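Local structure of ribonucleoside-diphosphate reductase, alpha chain (Actinobacillus ureae ATCC 25976, 6DQX) at residues 153-161 / 185-195; 247-255 / 268-279. The protein probably reduces ribonucleoside diphosphates to their deoxy forms, as the catalytic alpha subunit of a class Id ribonucleotide reductase. One frame throughout, in Å; residues are numbered along the deposited sequence.

How the interactions relate
From the N terminus, the chain first meets interaction 1. There the start of helix 156-170 packs against the turns after strand 181-186 and against helix 192-195, which closes a loop of 23 residues. Interaction 2 follows later in the chain. It joins strand 247-249 and the start of helix 251-256 to the loop that precedes strand 288-296, and closes a shorter loop of 12 residues. The two contacts are in series and neither nests in nor crosses the other. The centres of interaction 1 and interaction 2 lie about 18 Å apart. Strands 181-186 and 247-249 belong to one sheet, with strand 209-213 between them. Lys-251 of interaction 2 makes salt bridges to Asp-186 and Glu-188 of interaction 1.

Interaction 1 of 2, residues 153-161 / 185-195; sequences KSDGSFNFS and IDIEHGDIDEW. With EDO (1,2-ethanediol), chain G.
Ser-157 meets Asp-191 and Trp-195 through three hydrogen bonds. Asp-191 OD2 accepts two of them. The backbone N of Ser-157 lies 2.7 Å from Asp-191 OD2 and reaches it from above the carboxylate plane. The hydroxyl OG of Ser-157 donates to the anti lone pair of the same Asp-191 OD2, also at 2.7 Å. In turn, Ser-157 OG accepts from Trp-195 NE1 at 3.0 Å, close to the indole plane and nearly straight. The chi1 of Ser-157, 62°, sets OG between its backbone N and carbonyl carbon, where it can serve both partners. Asp-191 is the N-cap residue of helix 192-195, yet its carboxylate makes no capping bond. It binds the first turn of the other helix instead, and its OD1 accepts from Arg-144 N.

The aromatic part is a T-shaped stack. Phe-158 turns its edge to one face of the Trp-195 indole, with planes at 84°. Ile-185 CB lies over an indole face, 3.8 Å above the plane of Trp-195. Glu-194 slants across Phe-158, its carboxylate turned 44° from the ring, with Glu-194 OE2 3.4 Å from Phe-158 CD1. The same OE2 forms a salt bridge with Arg-144 NH2.

One water donates to Asp-155 O and to Glu-194 OE1, at 3.0 Å from the latter, and so bridges the segments. His-189 ND1 accepts from Asp-191 N at 3.0 Å, within the type I turn from His-189 to Ile-192. His-189 NE2 binds Ile-141 O.

The contact belongs to the barrel domain of ribonucleotide reductase. It joins the N-terminal turn of helix 156-170 to the end of strand 181-186 and to short helix 192-195. Tyr-210 of strand 209-213 also touches Trp-195. Further along helix 156-170, Asn-159 ND2 is hydrogen-bonded to Val-170 O of the second subunit, and Phe-160 packs on that residue.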
loop_
_atom_site.group_PDB
_atom_site.type_symbol
_atom_site.label_atom_id
_atom_site.label_comp_id
_atom_site.label_asym_id
_atom_site.label_seq_id
_atom_site.Cartn_x
_atom_site.Cartn_y
_atom_site.Cartn_z
ATOM N N LYS A 153 4.364 -16.773 12.527
ATOM C CA LYS A 153 2.934 -16.992 12.322
ATOM C C LYS A 153 2.254 -15.811 11.624
ATOM O O LYS A 153 2.430 -14.653 12.018
ATOM C CB LYS A 153 2.235 -17.254 13.650
ATOM C CG LYS A 153 2.541 -18.612 14.260
ATOM C CD LYS A 153 1.649 -18.858 15.464
ATOM C CE LYS A 153 1.950 -20.181 16.142
ATOM N NZ LYS A 153 0.955 -20.435 17.217
ATOM N N SER A 154 1.445 -16.125 10.610
ATOM C CA SER A 154 0.786 -15.116 9.779
ATOM C C SER A 154 -0.318 -14.371 10.506
ATOM O O SER A 154 -0.922 -14.866 11.455
ATOM C CB SER A 154 0.183 -15.733 8.516
ATOM O OG SER A 154 -0.478 -14.718 7.778
ATOM N N ASP A 155 -0.579 -13.169 10.011
ATOM C CA ASP A 155 -1.588 -12.286 10.575
ATOM C C ASP A 155 -2.945 -12.396 9.860
ATOM O O ASP A 155 -3.925 -11.828 10.325
ATOM C CB ASP A 155 -1.081 -10.857 10.519
ATOM C CG ASP A 155 0.153 -10.665 11.363
ATOM O OD1 ASP A 155 -0.001 -10.564 12.611
ATOM O OD2 ASP A 155 1.250 -10.632 10.771
ATOM N N GLY A 156 -2.971 -13.117 8.741
ATOM C CA GLY A 156 -4.212 -13.491 8.068
ATOM C C GLY A 156 -4.711 -12.456 7.082
ATOM O O GLY A 156 -4.093 -11.414 6.872
ATOM N N SER A 157 -5.864 -12.762 6.488
ATOM C CA SER A 157 -6.409 -12.006 5.371
ATOM C C SER A 157 -6.981 -10.653 5.760
ATOM O O SER A 157 -6.939 -9.703 4.969
ATOM C CB SER A 157 -7.496 -12.851 4.707
ATOM O OG SER A 157 -8.554 -13.108 5.631
ATOM N N PHE A 158 -7.551 -10.557 6.960
ATOM C CA PHE A 158 -8.084 -9.286 7.431
ATOM C C PHE A 158 -6.982 -8.233 7.616
ATOM O O PHE A 158 -7.138 -7.059 7.241
ATOM C CB PHE A 158 -8.873 -9.479 8.723
ATOM C CG PHE A 158 -9.429 -8.205 9.269
ATOM C CD1 PHE A 158 -8.676 -7.429 10.149
ATOM C CD2 PHE A 158 -10.682 -7.743 8.866
ATOM C CE1 PHE A 158 -9.162 -6.226 10.630
ATOM C CE2 PHE A 158 -11.177 -6.550 9.349
ATOM C CZ PHE A 158 -10.420 -5.788 10.233
ATOM N N ASN A 159 -5.865 -8.664 8.184
ATOM C CA ASN A 159 -4.671 -7.832 8.287
ATOM C C ASN A 159 -4.312 -7.195 6.926
ATOM O O ASN A 159 -4.136 -5.985 6.829
ATOM C CB ASN A 159 -3.520 -8.701 8.830
ATOM C CG ASN A 159 -2.196 -7.961 8.877
ATOM O OD1 ASN A 159 -2.045 -7.026 9.629
ATOM N ND2 ASN A 159 -1.240 -8.392 8.060
ATOM N N PHE A 160 -4.240 -7.999 5.859
ATOM C CA PHE A 160 -3.925 -7.434 4.535
ATOM C C PHE A 160 -5.020 -6.532 3.949
ATOM O O PHE A 160 -4.727 -5.641 3.151
ATOM C CB PHE A 160 -3.524 -8.523 3.534
ATOM C CG PHE A 160 -2.275 -9.228 3.923
ATOM C CD1 PHE A 160 -1.058 -8.536 3.960
ATOM C CD2 PHE A 160 -2.309 -10.531 4.315
ATOM C CE1 PHE A 160 0.089 -9.171 4.361
ATOM C CE2 PHE A 160 -1.160 -11.180 4.722
ATOM C CZ PHE A 160 0.045 -10.495 4.738
ATOM N N SER A 161 -6.272 -6.743 4.342
ATOM C CA SER A 161 -7.359 -5.841 3.896
ATOM C C SER A 161 -7.121 -4.391 4.324
ATOM O O SER A 161 -7.515 -3.481 3.621
ATOM C CB SER A 161 -8.735 -6.330 4.375
ATOM O OG SER A 161 -9.031 -5.933 5.710
ATOM N N ILE A 185 -14.295 -12.656 0.582
ATOM C CA ILE A 185 -13.778 -13.707 1.469
ATOM C C ILE A 185 -14.799 -14.858 1.525
ATOM O O ILE A 185 -16.013 -14.614 1.539
ATOM C CB ILE A 185 -13.482 -13.083 2.873
ATOM C CG1 ILE A 185 -12.652 -14.013 3.753
ATOM C CG2 ILE A 185 -14.752 -12.644 3.589
ATOM C CD1 ILE A 185 -11.215 -14.121 3.316
ATOM N N ASP A 186 -14.328 -16.101 1.570
ATOM C CA ASP A 186 -15.241 -17.253 1.664
ATOM C C ASP A 186 -15.794 -17.364 3.093
ATOM O O ASP A 186 -15.076 -17.066 4.066
ATOM C CB ASP A 186 -14.541 -18.514 1.261
ATOM C CG ASP A 186 -13.938 -18.409 -0.137
ATOM O OD1 ASP A 186 -14.625 -18.722 -1.145
ATOM O OD2 ASP A 186 -12.785 -17.941 -0.213
ATOM N N ILE A 187 -17.067 -17.757 3.211
ATOM C CA ILE A 187 -17.718 -17.878 4.536
ATOM C C ILE A 187 -17.050 -18.950 5.407
ATOM O O ILE A 187 -17.132 -18.863 6.641
ATOM C CB ILE A 187 -19.245 -18.140 4.407
ATOM C CG1 ILE A 187 -19.968 -17.797 5.733
ATOM C CG2 ILE A 187 -19.519 -19.537 3.896
ATOM C CD1 ILE A 187 -21.467 -17.677 5.611
ATOM N N GLU A 188 -16.373 -19.918 4.767
ATOM C CA GLU A 188 -15.653 -21.005 5.460
ATOM C C GLU A 188 -14.203 -20.651 5.846
ATOM O O GLU A 188 -13.523 -21.472 6.432
ATOM C CB GLU A 188 -15.697 -22.332 4.703
ATOM C CG GLU A 188 -14.844 -22.444 3.436
ATOM C CD GLU A 188 -15.540 -21.940 2.172
ATOM O OE1 GLU A 188 -16.524 -21.172 2.275
ATOM O OE2 GLU A 188 -15.075 -22.290 1.062
ATOM N N HIS A 189 -13.771 -19.436 5.533
ATOM C CA HIS A 189 -12.376 -19.020 5.717
ATOM C C HIS A 189 -12.102 -18.854 7.196
ATOM O O HIS A 189 -12.978 -18.407 7.948
ATOM C CB HIS A 189 -12.098 -17.675 5.016
ATOM C CG HIS A 189 -10.638 -17.370 4.850
ATOM N ND1 HIS A 189 -9.888 -16.709 5.808
ATOM C CD2 HIS A 189 -9.788 -17.635 3.825
ATOM C CE1 HIS A 189 -8.643 -16.590 5.381
ATOM N NE2 HIS A 189 -8.550 -17.137 4.181
ATOM N N GLY A 190 -10.875 -19.176 7.599
ATOM C CA GLY A 190 -10.459 -19.007 8.984
ATOM C C GLY A 190 -10.713 -17.647 9.571
ATOM O O GLY A 190 -10.987 -17.551 10.769
ATOM N N ASP A 191 -10.650 -16.590 8.751
ATOM C CA ASP A 191 -10.755 -15.217 9.228
ATOM C C ASP A 191 -12.151 -14.592 9.103
ATOM O O ASP A 191 -12.300 -13.391 9.308
ATOM C CB ASP A 191 -9.742 -14.315 8.508
ATOM C CG ASP A 191 -8.307 -14.800 8.623
ATOM O OD1 ASP A 191 -7.923 -15.378 9.669
ATOM O OD2 ASP A 191 -7.550 -14.599 7.640
ATOM N N ILE A 192 -13.167 -15.393 8.793
ATOM C CA ILE A 192 -14.505 -14.868 8.543
ATOM C C ILE A 192 -15.033 -13.967 9.679
ATOM O O ILE A 192 -15.605 -12.916 9.422
ATOM C CB ILE A 192 -15.501 -16.011 8.167
ATOM C CG1 ILE A 192 -16.831 -15.448 7.629
ATOM C CG2 ILE A 192 -15.798 -16.951 9.328
ATOM C CD1 ILE A 192 -16.702 -14.472 6.479
ATOM N N ASP A 193 -14.804 -14.363 10.931
ATOM C CA ASP A 193 -15.242 -13.534 12.080
ATOM C C ASP A 193 -14.623 -12.136 12.076
ATOM O O ASP A 193 -15.298 -11.170 12.436
ATOM C CB ASP A 193 -14.949 -14.229 13.423
ATOM C CG ASP A 193 -15.823 -15.451 13.667
ATOM O OD1 ASP A 193 -16.996 -15.453 13.232
ATOM O OD2 ASP A 193 -15.340 -16.416 14.323
ATOM N N GLU A 194 -13.361 -12.007 11.647
ATOM C CA GLU A 194 -12.750 -10.681 11.573
ATOM C C GLU A 194 -13.398 -9.822 10.487
ATOM O O GLU A 194 -13.612 -8.646 10.680
ATOM C CB GLU A 194 -11.245 -10.750 11.323
ATOM C CG GLU A 194 -10.446 -11.391 12.448
ATOM C CD GLU A 194 -8.962 -11.295 12.184
ATOM O OE1 GLU A 194 -8.319 -12.347 11.925
ATOM O OE2 GLU A 194 -8.448 -10.162 12.179
ATOM N N TRP A 195 -13.666 -10.421 9.330
ATOM C CA TRP A 195 -14.309 -9.692 8.222
ATOM C C TRP A 195 -15.735 -9.243 8.570
ATOM O O TRP A 195 -16.138 -8.156 8.197
ATOM C CB TRP A 195 -14.333 -10.557 6.966
ATOM C CG TRP A 195 -13.008 -10.682 6.291
ATOM C CD1 TRP A 195 -11.950 -11.454 6.687
ATOM C CD2 TRP A 195 -12.596 -10.024 5.094
ATOM N NE1 TRP A 195 -10.910 -11.333 5.796
ATOM C CE2 TRP A 195 -11.272 -10.456 4.809
ATOM C CE3 TRP A 195 -13.209 -9.110 4.228
ATOM C CZ2 TRP A 195 -10.554 -9.997 3.700
ATOM C CZ3 TRP A 195 -12.492 -8.662 3.109
ATOM C CH2 TRP A 195 -11.172 -9.087 2.873
HETATM C C1 EDO G . -17.544 -22.684 9.055
HETATM O O1 EDO G . -17.439 -23.700 8.056
HETATM C C2 EDO G . -16.865 -21.454 8.468
HETATM O O2 EDO G . -16.618 -20.282 9.265
HETATM O O HOH W 1 -6.504 -11.746 9.554
#

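Interaction 2 of 2, residues 247-255 / 268-279; sequences YLFFKDNAN and TVHASNLCTEIM
Asn-255 ND2 donates both to Lys-251 O, at 2.9 Å, and to Val-269 O across the contact. The fold here is the barrel domain of ribonucleotide reductase. Asn-255 OD1 accepts from Val-269 N at 2.9 Å, on a lone pair and almost straight (174°). The side-chain amide thus pairs with both backbone polar groups of Val-269, much as a neighbouring strand would. Lys-251 O also accepts from Asn-255 N, so one residue reaches it from opposite faces of its carbonyl plane. These bonds hold the amide's rotation.

Strand 247-249 and the first turn of helix 251-256 lie against an irregular loop ahead of strand 288-296. The ring of Phe-249 meets Val-269, His-270, Ala-271, Ser-272 and Met-279. With chi1 at 175°, it extends over the loop backbone. Ala-271 CA makes a CH-pi contact with the ring face, 4.0 Å from the centroid of Phe-249. Met-279 SD sits at the ring edge, 3.6 Å from Phe-249 CE1, as a Met-aromatic contact, and also touches Ala-254 CB. Val-269 CG1 meets the edge at CZ.

Buried Ser-272 N lies over the same ring and has no hydrogen-bond partner in the model. Ser-272 OG donates to Ile-278 O, which draws the loop together.

At the other end, Thr-276 CG2 packs on Tyr-247 CG at 3.6 Å. One water joins Tyr-247 OH to Leu-274 O, which lies 3.3 Å from Tyr-247 CE2.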
loop_
_atom_site.group_PDB
_atom_site.type_symbol
_atom_site.label_atom_id
_atom_site.label_comp_id
_atom_site.label_asym_id
_atom_site.label_seq_id
_atom_site.Cartn_x
_atom_site.Cartn_y
_atom_site.Cartn_z
ATOM N N TYR A 247 -22.086 -7.901 0.724
ATOM C CA TYR A 247 -22.622 -8.555 -0.486
ATOM C C TYR A 247 -22.564 -10.077 -0.343
ATOM O O TYR A 247 -21.732 -10.631 0.389
ATOM C CB TYR A 247 -21.813 -8.131 -1.742
ATOM C CG TYR A 247 -21.529 -6.645 -1.842
ATOM C CD1 TYR A 247 -22.445 -5.718 -1.385
ATOM C CD2 TYR A 247 -20.345 -6.168 -2.420
ATOM C CE1 TYR A 247 -22.214 -4.366 -1.482
ATOM C CE2 TYR A 247 -20.102 -4.800 -2.516
ATOM C CZ TYR A 247 -21.041 -3.913 -2.034
ATOM O OH TYR A 247 -20.849 -2.536 -2.102
ATOM N N LEU A 248 -23.477 -10.773 -1.018
ATOM C CA LEU A 248 -23.455 -12.216 -1.072
ATOM C C LEU A 248 -23.032 -12.666 -2.460
ATOM O O LEU A 248 -23.549 -12.168 -3.453
ATOM C CB LEU A 248 -24.827 -12.764 -0.737
ATOM C CG LEU A 248 -25.257 -12.440 0.704
ATOM C CD1 LEU A 248 -26.719 -12.798 0.890
ATOM C CD2 LEU A 248 -24.382 -13.193 1.694
ATOM N N PHE A 249 -22.085 -13.597 -2.506
ATOM C CA PHE A 249 -21.630 -14.205 -3.766
ATOM C C PHE A 249 -21.885 -15.691 -3.624
ATOM O O PHE A 249 -21.225 -16.395 -2.838
ATOM C CB PHE A 249 -20.169 -13.851 -4.023
ATOM C CG PHE A 249 -19.575 -14.511 -5.233
ATOM C CD1 PHE A 249 -19.940 -14.122 -6.509
ATOM C CD2 PHE A 249 -18.633 -15.510 -5.098
ATOM C CE1 PHE A 249 -19.370 -14.731 -7.627
ATOM C CE2 PHE A 249 -18.064 -16.122 -6.204
ATOM C CZ PHE A 249 -18.447 -15.738 -7.469
ATOM N N PHE A 250 -22.910 -16.178 -4.327
ATOM C CA PHE A 250 -23.224 -17.611 -4.317
ATOM C C PHE A 250 -22.349 -18.337 -5.313
ATOM O O PHE A 250 -22.694 -18.529 -6.467
ATOM C CB PHE A 250 -24.716 -17.826 -4.581
ATOM C CG PHE A 250 -25.580 -17.253 -3.513
ATOM C CD1 PHE A 250 -25.434 -17.693 -2.201
ATOM C CD2 PHE A 250 -26.512 -16.262 -3.789
ATOM C CE1 PHE A 250 -26.226 -17.160 -1.193
ATOM C CE2 PHE A 250 -27.301 -15.726 -2.775
ATOM C CZ PHE A 250 -27.155 -16.187 -1.488
ATOM N N LYS A 251 -21.189 -18.765 -4.818
ATOM C CA LYS A 251 -20.088 -19.153 -5.682
ATOM C C LYS A 251 -20.381 -20.389 -6.506
ATOM O O LYS A 251 -19.873 -20.542 -7.625
ATOM C CB LYS A 251 -18.794 -19.317 -4.858
ATOM C CG LYS A 251 -18.870 -20.318 -3.706
ATOM C CD LYS A 251 -17.535 -20.350 -2.963
ATOM C CE LYS A 251 -17.661 -20.973 -1.590
ATOM N NZ LYS A 251 -16.315 -21.164 -0.959
ATOM N N ASP A 252 -21.195 -21.294 -5.983
ATOM C CA ASP A 252 -21.507 -22.493 -6.734
ATOM C C ASP A 252 -22.516 -22.201 -7.873
ATOM O O ASP A 252 -22.373 -22.756 -8.968
ATOM C CB ASP A 252 -21.932 -23.620 -5.792
ATOM C CG ASP A 252 -20.765 -24.104 -4.908
ATOM O OD1 ASP A 252 -19.605 -24.226 -5.397
ATOM O OD2 ASP A 252 -21.011 -24.358 -3.714
ATOM N N ASN A 253 -23.439 -21.265 -7.649
ATOM C CA ASN A 253 -24.320 -20.782 -8.721
ATOM C C ASN A 253 -23.517 -20.021 -9.787
ATOM O O ASN A 253 -23.724 -20.238 -10.996
ATOM C CB ASN A 253 -25.451 -19.916 -8.185
ATOM C CG ASN A 253 -26.427 -20.688 -7.302
ATOM O OD1 ASN A 253 -26.470 -21.926 -7.322
ATOM N ND2 ASN A 253 -27.185 -19.956 -6.473
ATOM N N ALA A 254 -22.577 -19.165 -9.339
ATOM C CA ALA A 254 -21.733 -18.428 -10.275
ATOM C C ALA A 254 -20.933 -19.382 -11.155
ATOM O O ALA A 254 -20.869 -19.207 -12.371
ATOM C CB ALA A 254 -20.807 -17.490 -9.524
ATOM N N ASN A 255 -20.322 -20.409 -10.553
ATOM C CA ASN A 255 -19.496 -21.301 -11.342
ATOM C C ASN A 255 -20.308 -22.267 -12.201
ATOM O O ASN A 255 -19.899 -22.584 -13.332
ATOM C CB ASN A 255 -18.453 -21.964 -10.457
ATOM C CG ASN A 255 -17.310 -21.001 -10.164
ATOM O OD1 ASN A 255 -16.482 -20.756 -11.031
ATOM N ND2 ASN A 255 -17.316 -20.393 -8.993
ATOM N N THR A 268 -12.001 -20.654 -12.811
ATOM C CA THR A 268 -12.903 -20.433 -11.677
ATOM C C THR A 268 -13.238 -18.962 -11.473
ATOM O O THR A 268 -12.358 -18.110 -11.584
ATOM C CB THR A 268 -12.229 -20.932 -10.381
ATOM O OG1 THR A 268 -11.634 -22.205 -10.625
ATOM C CG2 THR A 268 -13.228 -21.033 -9.221
ATOM N N VAL A 269 -14.499 -18.675 -11.128
ATOM C CA VAL A 269 -14.917 -17.357 -10.708
ATOM C C VAL A 269 -14.816 -17.368 -9.180
ATOM O O VAL A 269 -15.620 -18.017 -8.512
ATOM C CB VAL A 269 -16.351 -16.992 -11.193
ATOM C CG1 VAL A 269 -16.742 -15.596 -10.727
ATOM C CG2 VAL A 269 -16.422 -17.053 -12.724
ATOM N N HIS A 270 -13.803 -16.678 -8.632
ATOM C CA HIS A 270 -13.577 -16.651 -7.187
ATOM C C HIS A 270 -14.463 -15.676 -6.466
ATOM O O HIS A 270 -14.748 -15.849 -5.264
ATOM C CB HIS A 270 -12.112 -16.265 -6.866
ATOM C CG HIS A 270 -11.091 -17.155 -7.502
ATOM N ND1 HIS A 270 -10.872 -18.447 -7.085
ATOM C CD2 HIS A 270 -10.203 -16.925 -8.494
ATOM C CE1 HIS A 270 -9.918 -18.991 -7.822
ATOM N NE2 HIS A 270 -9.480 -18.078 -8.671
ATOM N N ALA A 271 -14.820 -14.602 -7.171
ATOM C CA ALA A 271 -15.429 -13.417 -6.593
ATOM C C ALA A 271 -16.119 -12.622 -7.691
ATOM O O ALA A 271 -15.859 -12.819 -8.884
ATOM C CB ALA A 271 -14.352 -12.532 -5.947
ATOM N N SER A 272 -16.966 -11.698 -7.284
ATOM C CA SER A 272 -17.526 -10.704 -8.206
ATOM C C SER A 272 -16.811 -9.350 -8.079
ATOM O O SER A 272 -15.676 -9.261 -7.539
ATOM C CB SER A 272 -19.060 -10.657 -8.010
ATOM O OG SER A 272 -19.689 -9.787 -8.948
ATOM N N ASN A 273 -17.422 -8.298 -8.603
ATOM C CA ASN A 273 -16.816 -6.984 -8.684
ATOM C C ASN A 273 -17.400 -6.066 -7.615
ATOM O O ASN A 273 -18.118 -6.513 -6.732
ATOM C CB ASN A 273 -17.035 -6.382 -10.061
ATOM C CG ASN A 273 -18.494 -6.051 -10.317
ATOM O OD1 ASN A 273 -19.348 -6.882 -10.055
ATOM N ND2 ASN A 273 -18.786 -4.844 -10.771
ATOM N N LEU A 274 -17.086 -4.776 -7.714
ATOM C CA LEU A 274 -17.581 -3.782 -6.768
ATOM C C LEU A 274 -19.110 -3.778 -6.638
ATOM O O LEU A 274 -19.630 -3.568 -5.548
ATOM C CB LEU A 274 -17.106 -2.402 -7.204
ATOM C CG LEU A 274 -17.436 -1.226 -6.306
ATOM C CD1 LEU A 274 -16.673 -1.360 -5.009
ATOM C CD2 LEU A 274 -17.054 0.075 -7.006
ATOM N N CYS A 275 -19.829 -3.998 -7.753
ATOM C CA CYS A 275 -21.296 -3.907 -7.778
ATOM C C CYS A 275 -22.066 -5.236 -7.864
ATOM O O CYS A 275 -23.296 -5.206 -7.832
ATOM C CB CYS A 275 -21.719 -2.974 -8.903
ATOM S SG CYS A 275 -21.070 -1.294 -8.666
ATOM N N THR A 276 -21.331 -6.350 -7.884
ATOM C CA THR A 276 -21.806 -7.749 -7.778
ATOM C C THR A 276 -22.440 -8.342 -9.043
ATOM O O THR A 276 -22.933 -9.473 -8.988
ATOM C CB THR A 276 -22.757 -8.043 -6.575
ATOM O OG1 THR A 276 -24.076 -7.533 -6.842
ATOM C CG2 THR A 276 -22.254 -7.441 -5.278
ATOM N N GLU A 277 -22.369 -7.652 -10.177
ATOM C CA GLU A 277 -22.951 -8.167 -11.429
ATOM C C GLU A 277 -21.938 -8.929 -12.303
ATOM O O GLU A 277 -22.336 -9.639 -13.241
ATOM C CB GLU A 277 -23.537 -7.017 -12.257
ATOM C CG GLU A 277 -22.590 -6.274 -13.213
ATOM C CD GLU A 277 -21.765 -5.167 -12.578
ATOM O OE1 GLU A 277 -21.747 -5.042 -11.343
ATOM O OE2 GLU A 277 -21.176 -4.374 -13.337
ATOM N N ILE A 278 -20.642 -8.754 -12.040
ATOM C CA ILE A 278 -19.631 -9.382 -12.897
ATOM C C ILE A 278 -19.356 -10.808 -12.438
ATOM O O ILE A 278 -19.362 -11.101 -11.246
ATOM C CB ILE A 278 -18.330 -8.533 -12.904
ATOM C CG1 ILE A 278 -18.638 -7.136 -13.489
ATOM C CG2 ILE A 278 -17.208 -9.219 -13.672
ATOM C CD1 ILE A 278 -18.992 -7.131 -14.966
ATOM N N MET A 279 -19.118 -11.694 -13.410
ATOM C CA MET A 279 -18.859 -13.129 -13.147
ATOM C C MET A 279 -17.766 -13.594 -14.085
ATOM O O MET A 279 -18.031 -14.264 -15.093
ATOM C CB MET A 279 -20.144 -13.967 -13.335
ATOM C CG MET A 279 -21.301 -13.510 -12.462
ATOM S SD MET A 279 -21.056 -14.067 -10.794
ATOM C CE MET A 279 -21.959 -12.880 -9.813
HETATM O O HOH W 2 -20.632 -1.014 -4.316
#